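Local coordinates for protein putative aldolase (Bacteroides vulgatus ATCC 8482, PDB 3DXI) that is of unknown function but, as a putative aldolase, adopts the closed eight-stranded beta/alpha (TIM) barrel of the HMGL-like family, at residues N203-T206 / A207-D210; L235-N239 / K240-L244. One frame throughout, in Å; residues are numbered along the deposited sequence.

Overall arrangement
Two neighbouring barrel helices touch near their carboxyl ends, a worked example of how helix termini pack in this fold. Interaction 1 (203-210) comes first along the chain, on helix 200-209, between strands 189-192 and 214-217, the last two of the eight-stranded parallel barrel. Interaction 2 (235-244) follows it, covering the end of helix 231-241 and the turn beyond, after the eighth strand. Their centres lie about 13 Å apart, in the helical layer outside the barrel. Ile205 packs on Tyr237 and Leu238, and Ile208 on Leu238, while Asp209 OD1 probably hydrogen-bonds His242 NE2 (2.9 Å), joining the two helix ends through both apolar and polar contacts.

Interaction 1: residues N203-T206 / A207-D210; sequences NSIT and AIDD
Ser204 O receives the amide of Ile208 at 2.8 Å, along a nearly straight N-H...O line of 165°. The bond belongs to the last full turn of a helix, in which Ala207 N likewise meets Asn203 O and Asp209 N meets Ile205 O. At the end the pattern tightens: Asp210 N makes only a weak bond to Thr206 O and a shorter one, 3.0 Å, to Ala207 O, three residues back.

Ile208 leans back along the same carbonyl. Its CG1, held beside its own backbone N (chi1 -70°), comes within 3.1 Å of Ser204 O, and its CD1 methyl reaches 4.2 Å from Ile205 CD1. This is helix 200-209 of the TIM barrel, the crossover of a beta-alpha-beta unit between strands 189-192 and 214-217, and the two isoleucines turn their apolar surface to helix 231-241. Asp209 extends next to Ile205 in the same direction, its OD2 3.7 Å from the CG2 methyl of Ile205. Its other carboxylate oxygen, OD1, is turned to His242. On the other flank Asp210 OD2 forms a salt bridge with Lys175 of helix 171-184, which Thr206 also touches.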
loop_
_atom_site.group_PDB
_atom_site.type_symbol
_atom_site.label_atom_id
_atom_site.label_comp_id
_atom_site.label_asym_id
_atom_site.label_seq_id
_atom_site.Cartn_x
_atom_site.Cartn_y
_atom_site.Cartn_z
ATOM N N ASN A 203 5.732 5.278 -5.524
ATOM C CA ASN A 203 5.867 5.924 -6.831
ATOM C C ASN A 203 6.061 7.428 -6.605
ATOM O O ASN A 203 6.897 8.060 -7.247
ATOM C CB ASN A 203 4.615 5.729 -7.700
ATOM C CG ASN A 203 4.527 4.348 -8.321
ATOM O OD1 ASN A 203 5.537 3.691 -8.558
ATOM N ND2 ASN A 203 3.309 3.915 -8.618
ATOM N N SER A 204 5.276 7.996 -5.692
ATOM C CA SER A 204 5.358 9.426 -5.393
ATOM C C SER A 204 6.709 9.803 -4.784
ATOM O O SER A 204 7.320 10.795 -5.178
ATOM C CB SER A 204 4.217 9.837 -4.456
ATOM O OG SER A 204 2.953 9.512 -5.022
ATOM N N ILE A 205 7.183 9.013 -3.831
ATOM C CA ILE A 205 8.472 9.295 -3.218
ATOM C C ILE A 205 9.575 9.202 -4.277
ATOM O O ILE A 205 10.534 9.974 -4.255
ATOM C CB ILE A 205 8.770 8.308 -2.065
ATOM C CG1 ILE A 205 7.708 8.449 -0.970
ATOM C CG2 ILE A 205 10.161 8.576 -1.484
ATOM C CD1 ILE A 205 7.621 9.845 -0.363
ATOM N N THR A 206 9.426 8.260 -5.206
ATOM C CA THR A 206 10.402 8.062 -6.276
ATOM C C THR A 206 10.465 9.314 -7.154
ATOM O O THR A 206 11.548 9.771 -7.528
ATOM C CB THR A 206 10.030 6.829 -7.147
ATOM O OG1 THR A 206 10.097 5.642 -6.348
ATOM C CG2 THR A 206 10.985 6.691 -8.322
ATOM N N ALA A 207 9.296 9.869 -7.462
ATOM C CA ALA A 207 9.204 11.073 -8.274
ATOM C C ALA A 207 9.773 12.254 -7.490
ATOM O O ALA A 207 10.554 13.056 -8.026
ATOM C CB ALA A 207 7.746 11.338 -8.658
ATOM N N ILE A 208 9.395 12.352 -6.220
ATOM C CA ILE A 208 9.878 13.435 -5.368
ATOM C C ILE A 208 11.410 13.459 -5.333
ATOM O O ILE A 208 12.029 14.510 -5.541
ATOM C CB ILE A 208 9.331 13.306 -3.916
ATOM C CG1 ILE A 208 7.821 13.596 -3.904
ATOM C CG2 ILE A 208 10.065 14.273 -2.981
ATOM C CD1 ILE A 208 7.126 13.383 -2.562
ATOM N N ASP A 209 12.022 12.304 -5.086
ATOM C CA ASP A 209 13.476 12.237 -5.023
ATOM C C ASP A 209 14.157 12.537 -6.359
ATOM O O ASP A 209 15.351 12.817 -6.391
ATOM C CB ASP A 209 13.932 10.883 -4.474
ATOM C CG ASP A 209 13.572 10.702 -3.002
ATOM O OD1 ASP A 209 13.318 11.725 -2.323
ATOM O OD2 ASP A 209 13.555 9.545 -2.518
ATOM N N ASP A 210 13.404 12.482 -7.454
ATOM C CA ASP A 210 13.965 12.802 -8.765
ATOM C C ASP A 210 13.637 14.240 -9.181
ATOM O O ASP A 210 13.715 14.588 -10.360
ATOM C CB ASP A 210 13.450 11.837 -9.840
ATOM C CG ASP A 210 14.274 10.569 -9.927
ATOM O OD1 ASP A 210 15.269 10.441 -9.178
ATOM O OD2 ASP A 210 13.928 9.698 -10.753
#

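Interaction 2: residues L235-N239 / K240-L244; sequences LTYLN and KHHGL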
loop_
_atom_site.group_PDB
_atom_site.type_symbol
_atom_site.label_atom_id
_atom_site.label_comp_id
_atom_site.label_asym_id
_atom_site.label_seq_id
_atom_site.Cartn_x
_atom_site.Cartn_y
_atom_site.Cartn_z
ATOM N N LEU A 235 2.332 12.551 3.928
ATOM C CA LEU A 235 2.825 13.469 4.951
ATOM C C LEU A 235 3.583 12.757 6.062
ATOM O O LEU A 235 4.595 13.258 6.548
ATOM C CB LEU A 235 1.674 14.278 5.558
ATOM C CG LEU A 235 0.924 15.199 4.595
ATOM C CD1 LEU A 235 -0.134 15.979 5.367
ATOM C CD2 LEU A 235 1.896 16.155 3.915
ATOM N N THR A 236 3.090 11.600 6.484
ATOM C CA THR A 236 3.784 10.860 7.528
ATOM C C THR A 236 5.183 10.479 7.047
ATOM O O THR A 236 6.164 10.676 7.761
ATOM C CB THR A 236 3.019 9.587 7.925
ATOM O OG1 THR A 236 1.809 9.959 8.596
ATOM C CG2 THR A 236 3.854 8.732 8.866
ATOM N N TYR A 237 5.266 9.955 5.826
ATOM C CA TYR A 237 6.547 9.549 5.252
ATOM C C TYR A 237 7.512 10.729 5.112
ATOM O O TYR A 237 8.680 10.634 5.501
ATOM C CB TYR A 237 6.351 8.914 3.871
ATOM C CG TYR A 237 7.586 8.181 3.380
ATOM C CD1 TYR A 237 7.756 6.819 3.635
ATOM C CD2 TYR A 237 8.607 8.859 2.708
ATOM C CE1 TYR A 237 8.908 6.150 3.240
ATOM C CE2 TYR A 237 9.773 8.194 2.306
ATOM C CZ TYR A 237 9.910 6.839 2.579
ATOM O OH TYR A 237 11.046 6.160 2.206
ATOM N N LEU A 238 7.025 11.830 4.550
ATOM C CA LEU A 238 7.848 13.021 4.354
ATOM C C LEU A 238 8.299 13.635 5.676
ATOM O O LEU A 238 9.391 14.187 5.759
ATOM C CB LEU A 238 7.085 14.064 3.523
ATOM C CG LEU A 238 6.706 13.658 2.088
ATOM C CD1 LEU A 238 5.944 14.791 1.409
ATOM C CD2 LEU A 238 7.957 13.311 1.295
ATOM N N ASN A 239 7.463 13.548 6.709
ATOM C CA ASN A 239 7.832 14.107 8.006
ATOM C C ASN A 239 9.050 13.377 8.566
ATOM O O ASN A 239 9.933 13.992 9.168
ATOM C CB ASN A 239 6.663 14.012 8.989
ATOM C CG ASN A 239 7.067 14.349 10.414
ATOM O OD1 ASN A 239 7.369 13.457 11.212
ATOM N ND2 ASN A 239 7.088 15.641 10.737
ATOM N N LYS A 240 9.101 12.068 8.349
ATOM C CA LYS A 240 10.218 11.254 8.821
ATOM C C LYS A 240 11.461 11.318 7.926
ATOM O O LYS A 240 12.568 11.570 8.400
ATOM C CB LYS A 240 9.777 9.789 8.951
ATOM C CG LYS A 240 10.911 8.803 9.198
ATOM C CD LYS A 240 11.627 9.092 10.505
ATOM C CE LYS A 240 12.746 8.093 10.731
ATOM N NZ LYS A 240 13.486 8.368 11.986
ATOM N N HIS A 241 11.270 11.093 6.631
ATOM C CA HIS A 241 12.378 11.054 5.677
ATOM C C HIS A 241 12.765 12.325 4.933
ATOM O O HIS A 241 13.843 12.388 4.349
ATOM C CB HIS A 241 12.107 9.948 4.662
ATOM C CG HIS A 241 12.005 8.587 5.274
ATOM N ND1 HIS A 241 13.111 7.865 5.670
ATOM C CD2 HIS A 241 10.928 7.828 5.585
ATOM C CE1 HIS A 241 12.719 6.716 6.195
ATOM N NE2 HIS A 241 11.399 6.670 6.156
ATOM N N HIS A 242 11.907 13.336 4.943
ATOM C CA HIS A 242 12.232 14.567 4.233
ATOM C C HIS A 242 12.190 15.815 5.103
ATOM O O HIS A 242 12.248 16.923 4.590
ATOM C CB HIS A 242 11.302 14.736 3.029
ATOM C CG HIS A 242 11.529 13.722 1.949
ATOM N ND1 HIS A 242 11.413 12.366 2.165
ATOM C CD2 HIS A 242 11.895 13.866 0.654
ATOM C CE1 HIS A 242 11.700 11.717 1.049
ATOM N NE2 HIS A 242 11.997 12.605 0.117
ATOM N N GLY A 243 12.091 15.627 6.415
ATOM C CA GLY A 243 12.054 16.751 7.334
ATOM C C GLY A 243 10.864 17.685 7.190
ATOM O O GLY A 243 10.951 18.854 7.550
ATOM N N LEU A 244 9.745 17.184 6.679
ATOM C CA LEU A 244 8.564 18.025 6.505
ATOM C C LEU A 244 7.807 18.165 7.820
ATOM O O LEU A 244 7.355 17.173 8.383
ATOM C CB LEU A 244 7.622 17.426 5.452
ATOM C CG LEU A 244 6.411 18.271 5.046
ATOM C CD1 LEU A 244 6.898 19.499 4.286
ATOM C CD2 LEU A 244 5.460 17.456 4.183
#
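Where the helix unwinds, Leu238 O accepts two backbone amides, His242 N at 2.8 Å and Leu244 N at 3.2 Å, which reach it from opposite faces of its carbonyl plane. One residue earlier His241 N still makes a straight helical bond to Tyr237 O; before it, Lys240 N has only weak bonds, to Thr236 O and Tyr237 O. Gly243, with a positive phi of 63°, then turns the chain back beside the helix.

That reversal brings Leu244 O over Asn239, whose amide ND2 donates to it at 2.8 Å. The same oxygen lies 3.1 Å from Asn239 CA, in a CA-H...O contact. With CG opposite its backbone N (chi1 170°), Asn239 reaches the returning loop with its amide.

Helix 231-241 follows the eighth strand of the TIM barrel, and Leu235 and Leu238 both touch Ile5 of the first. Leu244 CD2 packs 3.8 Å from Leu235 CD2 and also touches Leu238 CB; Leu235 and Leu244 both meet Pro37.

Aromatic rings make up another part of the contact. Tyr237 and His241 form an offset stack, their planes inclined by 30°, with His241 CD2 over the tyrosine face and 3.3 Å from CZ. Lys240 CG covers the other face of the His241 ring. Leu238 CD2 makes a CH-pi contact over the His242 ring, 3.8 Å from its centroid, while Tyr237 CE2 approaches that ring at its edge. NE2 of His242 is taken up by Asp209, but the buried ND1 has no partner in the model. Tyr237 packs on Thr170 of the second subunit, and Asn239 on Ile301 of the same neighbour, which places this helix end at the dimer interface.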